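Local structure of alcohol dehydrogenase (Aeropyrum pernix, 1H2B) at residues P211-A216 with G231-V236. The protein binds zinc and NAD and probably oxidises alcohols, as a member of the zinc-containing alcohol dehydrogenase family. Sequence-based numbering, arbitrary orientation.
Sequences PATVIA and GADHVV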
ATOM      1  N   PRO B 211       3.505 -14.421   9.210  1.00 20.20           N
ATOM      2  CA  PRO B 211       3.312 -15.869   9.215  1.00 20.62           C
ATOM      3  C   PRO B 211       4.320 -16.640   8.358  1.00 19.72           C
ATOM      4  O   PRO B 211       4.100 -17.829   8.059  1.00 21.11           O
ATOM      5  CB  PRO B 211       1.905 -15.986   8.622  1.00 21.64           C
ATOM      6  CG  PRO B 211       1.945 -14.976   7.529  1.00 20.05           C
ATOM      7  CD  PRO B 211       2.700 -13.785   8.146  1.00 22.38           C
ATOM      8  N   ALA B 212       5.440 -16.023   7.979  1.00 18.08           N
ATOM      9  CA  ALA B 212       6.369 -16.679   7.099  1.00 16.75           C
ATOM     10  C   ALA B 212       7.184 -17.757   7.782  1.00 15.05           C
ATOM     11  O   ALA B 212       7.328 -17.743   9.019  1.00 17.76           O
ATOM     12  CB  ALA B 212       7.304 -15.655   6.473  1.00 20.15           C
ATOM     13  N   THR B 213       7.668 -18.686   6.963  1.00 15.35           N
ATOM     14  CA  THR B 213       8.635 -19.715   7.399  1.00 14.50           C
ATOM     15  C   THR B 213      10.004 -19.036   7.469  1.00 15.29           C
ATOM     16  O   THR B 213      10.458 -18.495   6.458  1.00 18.70           O
ATOM     17  CB  THR B 213       8.639 -20.872   6.400  1.00 17.39           C
ATOM     18  OG1 THR B 213       7.329 -21.492   6.427  1.00 18.30           O
ATOM     19  CG2 THR B 213       9.589 -21.954   6.846  1.00 18.40           C
ATOM     20  N   VAL B 214      10.648 -19.125   8.630  1.00 18.19           N
ATOM     21  CA  VAL B 214      11.867 -18.361   8.905  1.00 16.77           C
ATOM     22  C   VAL B 214      13.090 -19.267   8.773  1.00 18.20           C
ATOM     23  O   VAL B 214      13.207 -20.287   9.474  1.00 17.79           O
ATOM     24  CB  VAL B 214      11.823 -17.758  10.300  1.00 17.03           C
ATOM     25  CG1 VAL B 214      13.135 -17.032  10.597  1.00 17.10           C
ATOM     26  CG2 VAL B 214      10.624 -16.796  10.402  1.00 14.90           C
ATOM     27  N   ILE B 215      13.999 -18.923   7.859  1.00 15.57           N
ATOM     28  CA  ILE B 215      15.271 -19.667   7.697  1.00 15.90           C
ATOM     29  C   ILE B 215      16.391 -18.717   8.188  1.00 16.25           C
ATOM     30  O   ILE B 215      16.561 -17.609   7.609  1.00 15.88           O
ATOM     31  CB  ILE B 215      15.531 -20.027   6.221  1.00 16.03           C
ATOM     32  CG1 ILE B 215      14.352 -20.860   5.633  1.00 16.18           C
ATOM     33  CG2 ILE B 215      16.885 -20.790   6.082  1.00 18.12           C
ATOM     34  CD1 ILE B 215      14.403 -20.989   4.113  1.00 18.52           C
ATOM     35  N   ALA B 216      17.122 -19.084   9.239  1.00 14.85           N
ATOM     36  CA  ALA B 216      18.153 -18.163   9.786  1.00 13.96           C
ATOM     37  C   ALA B 216      19.517 -18.685   9.376  1.00 16.45           C
ATOM     38  O   ALA B 216      19.785 -19.916   9.502  1.00 17.03           O
ATOM     39  CB  ALA B 216      18.080 -18.071  11.300  1.00 15.46           C
ATOM     40  N   GLY B 231      12.960 -19.355  17.608  1.00 20.69           N
ATOM     41  CA  GLY B 231      11.825 -19.732  16.794  1.00 21.16           C
ATOM     42  C   GLY B 231      12.072 -19.926  15.312  1.00 19.41           C
ATOM     43  O   GLY B 231      11.101 -20.084  14.567  1.00 22.77           O
ATOM     44  N   ALA B 232      13.325 -19.880  14.856  1.00 19.67           N
ATOM     45  CA  ALA B 232      13.566 -20.118  13.437  1.00 18.17           C
ATOM     46  C   ALA B 232      13.062 -21.508  13.072  1.00 19.83           C
ATOM     47  O   ALA B 232      13.272 -22.477  13.841  1.00 21.02           O
ATOM     48  CB  ALA B 232      15.082 -20.011  13.070  1.00 17.61           C
ATOM     49  N   ASP B 233      12.443 -21.626  11.901  1.00 18.48           N
ATOM     50  CA  ASP B 233      11.936 -22.902  11.434  1.00 17.79           C
ATOM     51  C   ASP B 233      13.058 -23.803  10.938  1.00 19.31           C
ATOM     52  O   ASP B 233      12.980 -25.040  11.035  1.00 19.73           O
ATOM     53  CB  ASP B 233      10.876 -22.673  10.360  1.00 19.09           C
ATOM     54  CG  ASP B 233       9.701 -21.948  10.918  1.00 24.24           C
ATOM     55  OD1 ASP B 233       9.501 -20.738  10.667  1.00 20.93           O
ATOM     56  OD2 ASP B 233       8.951 -22.529  11.752  1.00 23.42           O
ATOM     57  N   HIS B 234      14.095 -23.177  10.384  1.00 18.27           N
ATOM     58  CA  HIS B 234      15.229 -23.891   9.834  1.00 14.79           C
ATOM     59  C   HIS B 234      16.428 -23.005  10.080  1.00 18.60           C
ATOM     60  O   HIS B 234      16.316 -21.764  10.071  1.00 16.30           O
ATOM     61  CB  HIS B 234      15.110 -24.127   8.317  1.00 16.21           C
ATOM     62  CG  HIS B 234      13.962 -24.982   7.926  1.00 21.74           C
ATOM     63  ND1 HIS B 234      13.984 -26.358   8.026  1.00 21.15           N
ATOM     64  CD2 HIS B 234      12.734 -24.656   7.453  1.00 22.36           C
ATOM     65  CE1 HIS B 234      12.817 -26.843   7.649  1.00 23.76           C
ATOM     66  NE2 HIS B 234      12.045 -25.831   7.287  1.00 22.75           N
ATOM     67  N   VAL B 235      17.576 -23.630  10.340  1.00 16.35           N
ATOM     68  CA  VAL B 235      18.813 -22.844  10.376  1.00 16.05           C
ATOM     69  C   VAL B 235      19.798 -23.400   9.392  1.00 16.68           C
ATOM     70  O   VAL B 235      19.801 -24.613   9.102  1.00 18.44           O
ATOM     71  CB  VAL B 235      19.430 -22.756  11.795  1.00 16.56           C
ATOM     72  CG1 VAL B 235      18.422 -22.140  12.750  1.00 16.35           C
ATOM     73  CG2 VAL B 235      19.905 -24.144  12.302  1.00 16.66           C
ATOM     74  N   VAL B 236      20.685 -22.523   8.922  1.00 15.90           N
ATOM     75  CA  VAL B 236      21.635 -22.888   7.886  1.00 15.51           C
ATOM     76  C   VAL B 236      23.005 -22.314   8.237  1.00 17.43           C
ATOM     77  O   VAL B 236      23.150 -21.118   8.544  1.00 17.74           O
ATOM     78  CB  VAL B 236      21.173 -22.321   6.521  1.00 15.74           C
ATOM     79  CG1 VAL B 236      22.350 -22.297   5.487  1.00 16.16           C
ATOM     80  CG2 VAL B 236      19.971 -23.047   6.018  1.00 18.45           C
TER
HETATM   81  O   HOH W   1       6.930 -20.029  10.842  1.00 32.33           O
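D233 and V214 meet through the straightest bond of the contact: V214 N to D233 OD1 is 2.8 Å with an N-H...O angle of 175°, and the carboxylate accepts through its anti lone pair. CG of D233 lies anti to its own carbonyl carbon (chi1 -63°), which carries OD1 across to the V214 amide. The carboxylate thereby supplies an acceptor where strand 234-237 has not yet begun. A water 2.7 Å from D233 OD1 also lies within bonding distance of A212 O, and K207 makes a weak, long ion pair with the same carboxylate oxygen. The neighbouring carbonyl is gripped twice: V214 O accepts from D233 N at 2.9 Å, in the carbonyl plane but bent at the hydrogen, and from H234 N at 3.2 Å. Regular parallel pairing follows, with A216 N donating to H234 O at 2.9 Å and V236 N to A216 O at 2.8 Å; the segments 213-216 and 234-236 run at 23° to each other.

Packing divides between the two faces of the sheet. I215 and H234 share one, where CG2 of I215 meets CG2 of V236 at 3.8 Å and helix 242-249 covers I215 and V236 through L249. On the other, the methyl of A216 rests on that of A232, CB to CB 4.0 Å, and A227 of helix 221-229 touches both. T213 CG2 touches D233 CB, the two side chains crossing at about a right angle, and reaches the edge of the H234 ring at CD2.

The pairing closes a beta-alpha-beta crossover of the Rossmann fold, joining strand 234-237, outermost of this chain's parallel sheet, to strand 213-218, which ends at D218, a residue that binds NAD. The carboxylate takes the V214 amide where no carbonyl of 231-236 does so, and backbone bonds carry the register from H234 on.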